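PDB 2G0D: nisin biosynthesis protein nisC from Lactococcus lactis subsp. lactis, which acts as the zinc-dependent cyclase of nisin biosynthesis, closing the thioether (lanthionine-type) rings of this lantibiotic by adding cysteine thiols to dehydrated residues. Local coordinates for residues A[275-280]-A[284-289]; A[134-139]-A[398-403]; A[303-308]-A[339-344]; A[241-244]-A[248-251]; A[198-201]-A[207-210]. All coordinates share one frame; numbering follows the deposited sequence.

How the contacts relate
From the N terminus, contact 2 opens first: residues 134-139 wait for 398-403 near the C terminus, so its loop spans most of the alpha toroid and encloses the other four contacts. Inside it the rest follow in series without crossing. Contact 5 closes a short loop between strand 200-201 and helix 208-221, contact 4 a loop ending in a type II beta turn after helix 226-242, contact 1 the approach from the zinc ligand Cys278 into helix 281-294, and contact 3 joins helix 298-314 to the end of helix 327-341. Hydrogen bonds join Trp277 to Leu399 and Tyr279 to Asn201; salt bridges join Lys303 to Glu243 and Arg339 to Asp403.

Contact 1. Residues A[275-280]-A[284-289]; sequences DAWCYG and ISLLYL. With ZN (zinc ion), chain B.
Ile284 folds its side chain back over the carbonyl of Gly280, and its own N-H closes the same turn. CB of Ile284 lies 3.5 Å from Gly280 O. Set anti to the carbonyl carbon of its own residue (chi1 -71°), Ile284 CG1 comes to 3.4 Å from Gly280 O. The terminal CD1 of Ile284 ends near the carbonyl carbon, 3.6 Å from Gly280 C. Alongside this apolar arm, Ile284 N donates to Gly280 O at 3.0 Å, nearly straight at 171° and in the carbonyl plane. Gly280 is the N-cap residue, so this is the first turn of helix 281-294. Two residues upstream of the cap, Cys278 SG binds the zinc ion at 2.3 Å, alongside a water, Cys324 and His325; the loop that carries a metal ligand thus runs straight into a helix start. Farther along, Leu286 CD1 approaches Trp277 CD1 obliquely at 4.4 Å, while the indole NE1 is bonded to Leu399 O. Helix 281-294 itself is packed on several sides: Ile284 and Leu287 meet Tyr239 of helix 226-242, Ser285 touches Leu308 of helix 298-314, and Leu286 lies on Leu336 of helix 327-341.

Contact 2. Residues A[134-139]-A[398-403]; sequences YDVIEG and ALLLFD
Asp135 OD2 is gripped by two backbone N-H groups of its own loop, and the loop so fixed presents Val136 to Leu400 of the C-terminal segment. This is an Asx motif just ahead of helix 140-147, whose N-cap is Gly139, in the alpha toroid of the LanC family. Glu138 N reaches OD2 of Asp135 at 2.9 Å on the syn lone pair, and Gly139 N comes to Asp135 OD2 at 3.0 Å, nearly along the C-O bond. With CG of Asp135 turned between its backbone N and carbonyl carbon (chi1 80°), the carboxylate curls over the peptides that follow it. Its other oxygen, OD1, is hydrogen-bonded to His206 ND1, so both ends of the group are held and its orientation is fixed.

Between the two segments there is no hydrogen bond; the meeting is apolar and small. Val136 and Leu400 point at each other tip to tip. The other Val136 methyl, CG1, sits 4.2 Å from Ala398 O, an oxygen that is also bonded to Tyr82 OH. Leu400 has left-handed backbone angles, phi 57° and psi 41°, which mark a sharp change of direction in 398-403 after its short 3-10 turn; Leu400 also rests on Ser145 and Cys213, from helices 140-147 and 208-221. The contact thus joins two distant parts of the chain close to its centre, with the Val136 side chain about 11 Å from the zinc ion, and its nearest atoms are Val136 CG2 and Leu400 CD1, 3.8 Å apart.

Contact 3. Residues A[303-308]-A[339-344]; sequences KAEKIL and RLLNTK
Glu305, on a regular turn of helix 298-314, faces Leu341 and Thr343 where helix 327-341 ends. Their backbones stay well separated, the closest CA atoms being those of Glu305 and Thr343 at 8.8 Å. Leu341 is the last helical residue; Asn342 then swings to positive phi (57°), and Thr343 continues in an extended conformation. On the two sides of this break Leu341 and Thr343 face the same glutamate, so side chains alone make the contact.

Thr343 OG1 donates to Glu305 OE1 at 2.8 Å, meeting the oxygen on its syn side and 17° out of the carboxylate plane. A chi1 of 177° turns the hydroxyl away from the threonine's backbone N. The two side chains run antiparallel alongside each other, and Thr343 CB lies 3.2 Å from Glu305 OE1. The same hydroxyl takes part in a bond with Lys345 N, so it is tied both to the helix opposite and to the chain just beyond. Lys345 NZ adds a long, weak ion pair to Glu305 OE1.

The side chains of Leu341 and Glu305 approach head-on. The CD1 methyl of Leu341 lies against the stem, 4.0 Å from Glu305 CG, and is equally far from Glu305 OE2, giving the acid an apolar neighbour beside its polar one. Around this pair, Ala304 and Leu308 pack on Phe337 of helix 327-341, and Ala304 also touches Tyr288 and Leu289 of helix 281-294. Helix 298-314 therefore lies against both of these helices, with the Glu305 contact at the C-terminal end of helix 327-341.

Contact 4. Residues A[241-244]-A[248-251]; sequences KFEL and KQFL
Leu244 N donates to Leu251 O at 2.9 Å, almost in line with the carbonyl bond, and Glu243 OE2 takes the N-H of Phe250 (OE2 to Phe250 N 2.9 Å). Both bonds fasten the exit of helix 226-242 to a type II beta turn running from Lys248 to Leu251, on the surface of the alpha toroid. The turn's own closure, Leu251 N to Lys248 O, is weak, so the two bonds from outside add to its hold.

The glutamate reaches the turn at full stretch: a chi1 of -179° swings CG to the far side from its backbone N, and the chain stays extended beyond it. OE2 receives Phe250 N on its anti lone pair, with an N-H...O angle of 143°. A water also donates to OE2 and accepts from Gln249 NE2, bridging the two side chains. OE1 forms a salt bridge with Lys303 of helix 298-314, though the modelled separation is too short to be taken literally. The carboxylate is thus held from several directions.

Farther out the contact becomes apolar. Leu244 and Lys248 cross obliquely, CB to CB at 3.7 Å, and the bent lysine chain brings Lys248 CD to 3.9 Å from Leu244 CD1. That same methyl meets Leu251 CB, while Val266 and Ile273 also touch Leu244. Phe250 turns the other way, against Lys306 and Ile307 of helix 298-314. One face of its ring is taken by its neighbour in sequence: Gln249 CG sits over the centre of the Phe250 ring, 3.4 Å above the plane.

Contact 5. Residues A[198-201]-A[207-210]; sequences GCLN and GLAG
The carboxamide of Asn201 is the flat group here, and its oxygen is turned against the backbone of Gly207: Asn201 OD1 lies 3.2 Å from Gly207 CA. Gly207 N is nearly as close, but the angle is too poor for a hydrogen bond; OD1 accepts instead from Gly203 N, inside the short loop between the segments. At the other end of the amide, ND2 is bonded to Tyr279 OH. With one partner at each end the rotation of the group is fixed, oxygen toward the loop and nitrogen toward the tyrosine. CG of Asn201 stands anti to its backbone N (chi1 -172°), which carries the amide alongside the glycine.

The backbone bond across the contact is Leu208 N to Asn201 O, 3.0 Å long and bent to 139°, with the donor 35° above the carbonyl plane. The same Asn201 O has a CA-H...O contact from Gly207 CA at 3.3 Å. Gly207 is the N-cap of helix 208-221, so strand 200-201, which pairs with strand 255-256, is joined directly to a helix start. Beside this backbone bond, Leu200 CD2 and Leu208 CD2 touch lightly at 4.3 Å, and Leu208 continues onto Ile235 and Tyr239 of helix 226-242.

The chemistry implies a buried polar joint: Asn201 uses its side chain to brace the loop and its main-chain oxygen to accept a first-turn N-H of the helix, while OD1 sits close to where a CB on Gly207 would lie, which accounts for the glycine.

Contact 1. Residues A[275-280]-A[284-289]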
# COMPACT_ATOMS: atom_id res chain seq x y z
N ASP A 275 -10.96 7.71 8.85
CA ASP A 275 -10.57 6.30 8.97
C ASP A 275 -10.37 5.75 7.58
O ASP A 275 -11.32 5.57 6.82
CB ASP A 275 -11.62 5.48 9.73
CG ASP A 275 -11.69 5.84 11.22
OD1 ASP A 275 -10.62 5.87 11.88
OD2 ASP A 275 -12.82 6.08 11.71
N ALA A 276 -9.10 5.51 7.25
CA ALA A 276 -8.69 5.08 5.91
C ALA A 276 -7.47 4.19 5.97
O ALA A 276 -6.76 4.13 6.98
CB ALA A 276 -8.42 6.31 4.98
N TRP A 277 -7.23 3.48 4.87
CA TRP A 277 -5.98 2.78 4.68
C TRP A 277 -4.81 3.78 4.59
O TRP A 277 -3.83 3.66 5.32
CB TRP A 277 -6.07 1.87 3.44
CG TRP A 277 -4.76 1.29 3.00
CD1 TRP A 277 -4.17 0.15 3.45
CD2 TRP A 277 -3.88 1.83 1.99
NE1 TRP A 277 -2.96 -0.07 2.80
CE2 TRP A 277 -2.75 0.95 1.91
CE3 TRP A 277 -3.91 2.97 1.17
CZ2 TRP A 277 -1.69 1.17 1.02
CZ3 TRP A 277 -2.85 3.19 0.27
CH2 TRP A 277 -1.75 2.29 0.21
N CYS A 278 -4.93 4.78 3.73
CA CYS A 278 -3.81 5.71 3.51
C CYS A 278 -3.41 6.57 4.73
O CYS A 278 -2.22 6.79 4.97
CB CYS A 278 -4.11 6.60 2.31
SG CYS A 278 -5.65 7.53 2.42
N TYR A 279 -4.41 7.06 5.46
CA TYR A 279 -4.23 7.85 6.67
C TYR A 279 -5.24 7.40 7.72
O TYR A 279 -6.40 7.12 7.40
CB TYR A 279 -4.51 9.34 6.38
CG TYR A 279 -3.44 10.12 5.62
CD1 TYR A 279 -2.32 10.61 6.28
CD2 TYR A 279 -3.63 10.45 4.27
CE1 TYR A 279 -1.36 11.38 5.59
CE2 TYR A 279 -2.70 11.20 3.58
CZ TYR A 279 -1.56 11.66 4.24
OH TYR A 279 -0.63 12.39 3.55
N GLY A 280 -4.81 7.34 8.97
CA GLY A 280 -5.74 7.10 10.07
C GLY A 280 -5.68 5.69 10.63
O GLY A 280 -4.86 4.86 10.19
N ILE A 284 -2.89 2.56 10.33
CA ILE A 284 -2.04 2.56 11.53
C ILE A 284 -2.15 1.22 12.27
O ILE A 284 -1.15 0.75 12.82
CB ILE A 284 -2.37 3.79 12.44
CG1 ILE A 284 -1.87 5.09 11.78
CG2 ILE A 284 -1.81 3.61 13.87
CD1 ILE A 284 -2.59 6.33 12.26
N SER A 285 -3.32 0.57 12.26
CA SER A 285 -3.48 -0.72 12.95
C SER A 285 -2.55 -1.79 12.38
O SER A 285 -2.17 -2.72 13.08
CB SER A 285 -4.92 -1.23 12.91
OG SER A 285 -5.33 -1.69 11.62
N LEU A 286 -2.20 -1.67 11.09
CA LEU A 286 -1.24 -2.59 10.45
C LEU A 286 0.16 -2.49 11.09
O LEU A 286 0.81 -3.50 11.34
CB LEU A 286 -1.19 -2.36 8.92
CG LEU A 286 -2.47 -2.72 8.14
CD1 LEU A 286 -2.40 -2.28 6.65
CD2 LEU A 286 -2.72 -4.18 8.24
N LEU A 287 0.61 -1.27 11.36
CA LEU A 287 1.87 -1.08 12.09
C LEU A 287 1.89 -1.88 13.40
O LEU A 287 2.86 -2.56 13.70
CB LEU A 287 2.12 0.41 12.38
CG LEU A 287 3.33 0.71 13.29
CD1 LEU A 287 4.68 0.34 12.61
CD2 LEU A 287 3.34 2.17 13.72
N TYR A 288 0.81 -1.81 14.17
CA TYR A 288 0.80 -2.42 15.49
C TYR A 288 0.72 -3.95 15.34
O TYR A 288 1.33 -4.71 16.11
CB TYR A 288 -0.37 -1.88 16.31
CG TYR A 288 -0.14 -0.52 16.97
CD1 TYR A 288 0.25 -0.45 18.32
CD2 TYR A 288 -0.30 0.68 16.27
CE1 TYR A 288 0.48 0.78 18.96
CE2 TYR A 288 -0.08 1.93 16.90
CZ TYR A 288 0.30 1.96 18.25
OH TYR A 288 0.52 3.16 18.91
N LEU A 289 -0.02 -4.38 14.33
CA LEU A 289 -0.21 -5.78 14.07
C LEU A 289 1.15 -6.37 13.70
O LEU A 289 1.63 -7.30 14.36
CB LEU A 289 -1.23 -5.94 12.91
CG LEU A 289 -1.44 -7.37 12.43
CD1 LEU A 289 -1.93 -8.21 13.64
CD2 LEU A 289 -2.39 -7.46 11.26
ZN ZN B . -6.22 7.71 0.16
O HOH W 1 -4.93 9.29 -0.62

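Contact 2. Residues A[134-139]-A[398-403]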
# COMPACT_ATOMS: atom_id res chain seq x y z
N TYR A 134 10.46 8.06 0.39
CA TYR A 134 10.53 6.90 1.29
C TYR A 134 9.22 6.11 1.34
O TYR A 134 9.20 4.99 1.87
CB TYR A 134 10.89 7.35 2.71
CG TYR A 134 9.85 8.28 3.30
CD1 TYR A 134 10.02 9.67 3.25
CD2 TYR A 134 8.69 7.77 3.86
CE1 TYR A 134 9.04 10.52 3.76
CE2 TYR A 134 7.70 8.61 4.36
CZ TYR A 134 7.88 9.98 4.32
OH TYR A 134 6.91 10.81 4.84
N ASP A 135 8.13 6.70 0.81
CA ASP A 135 6.76 6.23 1.09
C ASP A 135 6.31 4.99 0.33
O ASP A 135 7.05 4.40 -0.44
CB ASP A 135 5.72 7.39 1.06
CG ASP A 135 5.26 7.80 -0.35
OD1 ASP A 135 4.55 8.84 -0.47
OD2 ASP A 135 5.58 7.11 -1.33
N VAL A 136 5.07 4.60 0.56
CA VAL A 136 4.52 3.38 -0.03
C VAL A 136 4.17 3.64 -1.51
O VAL A 136 4.47 2.83 -2.38
CB VAL A 136 3.29 2.89 0.79
CG1 VAL A 136 2.55 1.81 0.05
CG2 VAL A 136 3.74 2.42 2.18
N ILE A 137 3.55 4.78 -1.77
CA ILE A 137 2.97 5.03 -3.09
C ILE A 137 4.03 5.22 -4.20
O ILE A 137 4.01 4.52 -5.22
CB ILE A 137 1.93 6.19 -3.02
CG1 ILE A 137 0.92 5.91 -1.89
CG2 ILE A 137 1.26 6.45 -4.39
CD1 ILE A 137 0.03 4.65 -2.09
N GLU A 138 4.98 6.14 -3.97
CA GLU A 138 6.03 6.43 -4.94
C GLU A 138 7.45 6.08 -4.46
O GLU A 138 8.36 6.01 -5.27
CB GLU A 138 5.99 7.90 -5.41
CG GLU A 138 4.65 8.31 -6.04
CD GLU A 138 4.26 7.50 -7.27
OE1 GLU A 138 5.15 7.04 -7.99
OE2 GLU A 138 3.05 7.33 -7.52
N GLY A 139 7.63 5.86 -3.16
CA GLY A 139 8.99 5.73 -2.61
C GLY A 139 9.47 4.32 -2.31
O GLY A 139 8.88 3.34 -2.76
N ALA A 398 0.56 -4.63 -2.56
CA ALA A 398 0.52 -3.20 -2.86
C ALA A 398 -0.13 -2.39 -1.73
O ALA A 398 0.05 -1.17 -1.65
CB ALA A 398 -0.25 -2.98 -4.16
N LEU A 399 -0.89 -3.07 -0.87
CA LEU A 399 -1.58 -2.47 0.27
C LEU A 399 -0.89 -2.79 1.59
O LEU A 399 -1.41 -2.46 2.65
CB LEU A 399 -3.03 -2.95 0.32
CG LEU A 399 -3.97 -2.52 -0.81
CD1 LEU A 399 -5.40 -3.09 -0.61
CD2 LEU A 399 -4.05 -1.01 -0.89
N LEU A 400 0.27 -3.44 1.51
CA LEU A 400 1.00 -3.95 2.69
C LEU A 400 0.14 -4.88 3.51
O LEU A 400 0.17 -4.87 4.76
CB LEU A 400 1.55 -2.81 3.60
CG LEU A 400 2.34 -1.64 3.00
CD1 LEU A 400 2.86 -0.72 4.13
CD2 LEU A 400 3.48 -2.08 2.05
N LEU A 401 -0.60 -5.73 2.82
CA LEU A 401 -1.38 -6.78 3.46
C LEU A 401 -0.62 -8.04 3.16
O LEU A 401 -0.61 -8.51 2.02
CB LEU A 401 -2.80 -6.81 2.92
CG LEU A 401 -3.54 -5.49 3.08
CD1 LEU A 401 -4.98 -5.53 2.44
CD2 LEU A 401 -3.59 -4.99 4.57
N PHE A 402 0.05 -8.56 4.19
CA PHE A 402 1.07 -9.60 4.03
C PHE A 402 0.53 -10.95 4.53
O PHE A 402 0.65 -11.27 5.72
CB PHE A 402 2.31 -9.18 4.82
CG PHE A 402 2.93 -7.86 4.38
CD1 PHE A 402 3.26 -7.63 3.03
CD2 PHE A 402 3.27 -6.89 5.33
CE1 PHE A 402 3.86 -6.42 2.61
CE2 PHE A 402 3.86 -5.67 4.94
CZ PHE A 402 4.20 -5.45 3.57
N ASP A 403 -0.07 -11.71 3.60
CA ASP A 403 -0.69 -13.01 3.87
C ASP A 403 0.33 -14.02 4.33
O ASP A 403 -0.03 -14.98 5.02
CB ASP A 403 -1.38 -13.59 2.63
CG ASP A 403 -2.69 -12.88 2.28
OD1 ASP A 403 -3.10 -11.91 2.99
OD2 ASP A 403 -3.29 -13.29 1.25

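Contact 3. Residues A[303-308]-A[339-344]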
# COMPACT_ATOMS: atom_id res chain seq x y z
N LYS A 303 -3.57 -4.37 20.80
CA LYS A 303 -3.92 -2.97 20.50
C LYS A 303 -4.33 -2.84 19.05
O LYS A 303 -5.32 -2.17 18.75
CB LYS A 303 -2.78 -2.02 20.77
CG LYS A 303 -3.24 -0.56 20.75
CD LYS A 303 -2.30 0.37 21.48
CE LYS A 303 -2.81 1.80 21.37
NZ LYS A 303 -2.17 2.71 22.33
N ALA A 304 -3.58 -3.47 18.14
CA ALA A 304 -3.91 -3.42 16.71
C ALA A 304 -5.40 -3.71 16.50
O ALA A 304 -6.07 -3.00 15.77
CB ALA A 304 -3.03 -4.39 15.89
N GLU A 305 -5.92 -4.74 17.16
CA GLU A 305 -7.32 -5.11 16.98
C GLU A 305 -8.28 -4.06 17.51
O GLU A 305 -9.30 -3.78 16.89
CB GLU A 305 -7.61 -6.42 17.69
CG GLU A 305 -7.03 -7.59 17.00
CD GLU A 305 -7.76 -8.84 17.38
OE1 GLU A 305 -8.89 -9.06 16.84
OE2 GLU A 305 -7.21 -9.58 18.21
N LYS A 306 -7.93 -3.50 18.66
CA LYS A 306 -8.75 -2.47 19.30
C LYS A 306 -8.81 -1.23 18.40
O LYS A 306 -9.88 -0.67 18.20
CB LYS A 306 -8.21 -2.13 20.70
CG LYS A 306 -8.38 -3.25 21.74
CD LYS A 306 -8.10 -2.71 23.15
CE LYS A 306 -7.98 -3.80 24.21
NZ LYS A 306 -8.86 -4.99 24.01
N ILE A 307 -7.67 -0.83 17.85
CA ILE A 307 -7.56 0.30 16.93
C ILE A 307 -8.45 0.10 15.69
O ILE A 307 -9.16 1.01 15.27
CB ILE A 307 -6.11 0.53 16.43
CG1 ILE A 307 -5.17 0.93 17.58
CG2 ILE A 307 -6.06 1.63 15.33
CD1 ILE A 307 -3.68 0.93 17.14
N LEU A 308 -8.39 -1.09 15.09
CA LEU A 308 -9.14 -1.32 13.86
C LEU A 308 -10.63 -1.38 14.19
O LEU A 308 -11.47 -0.87 13.45
CB LEU A 308 -8.70 -2.62 13.16
CG LEU A 308 -9.46 -2.97 11.86
CD1 LEU A 308 -9.40 -1.81 10.84
CD2 LEU A 308 -8.94 -4.28 11.25
N ARG A 339 -7.43 -13.45 8.72
CA ARG A 339 -6.48 -14.40 8.14
C ARG A 339 -5.27 -14.67 9.06
O ARG A 339 -4.85 -15.81 9.19
CB ARG A 339 -5.98 -13.87 6.78
CG ARG A 339 -5.22 -14.91 5.92
CD ARG A 339 -5.51 -14.71 4.41
NE ARG A 339 -5.31 -13.32 4.14
CZ ARG A 339 -6.25 -12.42 3.92
NH1 ARG A 339 -7.54 -12.73 3.81
NH2 ARG A 339 -5.87 -11.18 3.79
N LEU A 340 -4.68 -13.62 9.66
CA LEU A 340 -3.45 -13.83 10.46
C LEU A 340 -3.74 -14.27 11.92
O LEU A 340 -2.99 -15.06 12.48
CB LEU A 340 -2.53 -12.61 10.43
CG LEU A 340 -1.96 -12.17 9.06
CD1 LEU A 340 -1.06 -10.95 9.22
CD2 LEU A 340 -1.23 -13.30 8.34
N LEU A 341 -4.83 -13.76 12.49
CA LEU A 341 -5.16 -13.92 13.91
C LEU A 341 -6.31 -14.88 14.18
O LEU A 341 -6.52 -15.33 15.32
CB LEU A 341 -5.46 -12.54 14.52
CG LEU A 341 -4.35 -11.46 14.39
CD1 LEU A 341 -4.68 -10.22 15.22
CD2 LEU A 341 -3.02 -12.00 14.83
N ASN A 342 -7.06 -15.22 13.14
CA ASN A 342 -8.27 -16.01 13.31
C ASN A 342 -9.24 -15.33 14.26
O ASN A 342 -9.97 -15.98 15.00
CB ASN A 342 -7.95 -17.43 13.77
CG ASN A 342 -7.04 -18.16 12.81
OD1 ASN A 342 -5.95 -18.62 13.18
ND2 ASN A 342 -7.47 -18.24 11.54
N THR A 343 -9.22 -14.00 14.24
CA THR A 343 -10.15 -13.22 15.05
C THR A 343 -11.52 -13.18 14.39
O THR A 343 -11.61 -13.16 13.17
CB THR A 343 -9.63 -11.79 15.30
OG1 THR A 343 -10.61 -11.07 16.05
CG2 THR A 343 -9.36 -11.04 13.98
N LYS A 344 -12.57 -13.15 15.20
CA LYS A 344 -13.95 -13.08 14.72
C LYS A 344 -14.52 -11.67 14.89
O LYS A 344 -15.66 -11.40 14.50
CB LYS A 344 -14.84 -14.10 15.47
CG LYS A 344 -14.61 -15.55 15.02
CD LYS A 344 -15.49 -16.54 15.81
CE LYS A 344 -16.92 -16.65 15.23
NZ LYS A 344 -17.78 -17.70 15.91

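Contact 4. Residues A[241-244]-A[248-251]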
# COMPACT_ATOMS: atom_id res chain seq x y z
N LYS A 241 3.18 7.55 21.79
CA LYS A 241 3.31 8.84 22.48
C LYS A 241 2.26 9.84 22.00
O LYS A 241 1.65 10.53 22.81
CB LYS A 241 4.71 9.44 22.33
CG LYS A 241 5.15 10.33 23.52
CD LYS A 241 5.70 9.47 24.67
CE LYS A 241 6.35 10.29 25.79
NZ LYS A 241 5.34 10.98 26.66
N PHE A 242 2.05 9.91 20.69
CA PHE A 242 1.20 10.95 20.12
C PHE A 242 -0.26 10.53 19.88
O PHE A 242 -1.05 11.32 19.34
CB PHE A 242 1.87 11.59 18.90
CG PHE A 242 3.12 12.38 19.23
CD1 PHE A 242 4.39 11.85 19.01
CD2 PHE A 242 3.03 13.67 19.77
CE1 PHE A 242 5.55 12.59 19.32
CE2 PHE A 242 4.17 14.41 20.10
CZ PHE A 242 5.43 13.87 19.87
N GLU A 243 -0.62 9.31 20.27
CA GLU A 243 -2.02 8.85 20.21
C GLU A 243 -2.94 9.83 20.95
O GLU A 243 -2.60 10.29 22.05
CB GLU A 243 -2.19 7.46 20.82
CG GLU A 243 -3.62 6.96 20.73
CD GLU A 243 -3.86 5.60 21.39
OE1 GLU A 243 -2.91 4.98 21.92
OE2 GLU A 243 -5.03 5.16 21.38
N LEU A 244 -4.07 10.15 20.33
CA LEU A 244 -5.05 11.04 20.99
C LEU A 244 -5.75 10.32 22.14
O LEU A 244 -5.69 9.09 22.27
CB LEU A 244 -6.05 11.64 19.99
CG LEU A 244 -5.43 12.45 18.85
CD1 LEU A 244 -6.50 12.90 17.83
CD2 LEU A 244 -4.64 13.64 19.40
N LYS A 248 -11.17 10.49 22.06
CA LYS A 248 -10.40 10.31 20.83
C LYS A 248 -9.34 9.20 20.93
O LYS A 248 -8.36 9.16 20.14
CB LYS A 248 -9.76 11.62 20.42
CG LYS A 248 -10.77 12.72 20.11
CD LYS A 248 -10.21 13.56 19.00
CE LYS A 248 -10.30 15.02 19.30
NZ LYS A 248 -9.41 15.44 20.41
N GLN A 249 -9.52 8.30 21.89
CA GLN A 249 -8.69 7.10 21.95
C GLN A 249 -8.70 6.40 20.59
O GLN A 249 -9.73 6.37 19.90
CB GLN A 249 -9.18 6.17 23.05
CG GLN A 249 -8.31 4.94 23.25
CD GLN A 249 -8.67 4.16 24.51
OE1 GLN A 249 -9.80 4.22 25.00
NE2 GLN A 249 -7.70 3.40 25.02
N PHE A 250 -7.54 5.88 20.20
CA PHE A 250 -7.32 5.14 18.94
C PHE A 250 -7.33 6.04 17.70
O PHE A 250 -7.53 5.56 16.58
CB PHE A 250 -8.30 3.96 18.77
CG PHE A 250 -8.38 3.06 19.96
CD1 PHE A 250 -7.26 2.39 20.44
CD2 PHE A 250 -9.59 2.88 20.62
CE1 PHE A 250 -7.35 1.56 21.56
CE2 PHE A 250 -9.68 2.04 21.75
CZ PHE A 250 -8.55 1.39 22.20
N LEU A 251 -7.09 7.33 17.91
CA LEU A 251 -7.02 8.31 16.81
C LEU A 251 -5.67 9.03 16.78
O LEU A 251 -5.02 9.20 17.81
CB LEU A 251 -8.18 9.32 16.87
CG LEU A 251 -9.54 8.81 16.39
CD1 LEU A 251 -10.66 9.72 16.83
CD2 LEU A 251 -9.58 8.55 14.84
O HOH W 2 -5.34 4.00 23.77

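Contact 5. Residues A[198-201]-A[207-210]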
# COMPACT_ATOMS: atom_id res chain seq x y z
N GLY A 198 5.74 22.81 8.43
CA GLY A 198 6.04 21.41 8.11
C GLY A 198 5.34 20.43 9.04
O GLY A 198 4.53 20.82 9.88
N CYS A 199 5.65 19.14 8.85
CA CYS A 199 5.19 18.08 9.75
C CYS A 199 5.93 16.76 9.52
O CYS A 199 6.57 16.54 8.48
CB CYS A 199 3.67 17.85 9.62
SG CYS A 199 3.16 16.97 8.13
N LEU A 200 5.84 15.89 10.53
CA LEU A 200 6.08 14.47 10.38
C LEU A 200 4.78 13.80 9.93
O LEU A 200 3.78 13.80 10.68
CB LEU A 200 6.51 13.87 11.73
CG LEU A 200 6.86 12.39 11.81
CD1 LEU A 200 8.08 12.06 10.91
CD2 LEU A 200 7.13 11.98 13.27
N ASN A 201 4.78 13.25 8.72
CA ASN A 201 3.61 12.55 8.16
C ASN A 201 3.38 11.22 8.89
O ASN A 201 4.31 10.45 9.12
CB ASN A 201 3.76 12.36 6.64
CG ASN A 201 2.49 11.82 5.99
OD1 ASN A 201 2.03 10.73 6.32
ND2 ASN A 201 1.94 12.59 5.06
N GLY A 207 3.66 8.15 5.16
CA GLY A 207 4.29 8.53 6.41
C GLY A 207 4.92 7.38 7.17
O GLY A 207 5.32 6.36 6.58
N LEU A 208 4.96 7.55 8.50
CA LEU A 208 5.82 6.78 9.40
C LEU A 208 5.36 5.33 9.59
O LEU A 208 6.19 4.41 9.70
CB LEU A 208 5.91 7.51 10.76
CG LEU A 208 7.08 7.23 11.73
CD1 LEU A 208 8.43 7.79 11.23
CD2 LEU A 208 6.77 7.72 13.12
N ALA A 209 4.06 5.11 9.64
CA ALA A 209 3.48 3.77 9.79
C ALA A 209 3.92 2.86 8.67
O ALA A 209 4.17 1.67 8.89
CB ALA A 209 1.96 3.85 9.82
N GLY A 210 4.00 3.41 7.46
CA GLY A 210 4.34 2.66 6.26
C GLY A 210 5.78 2.19 6.30
O GLY A 210 6.06 1.04 5.94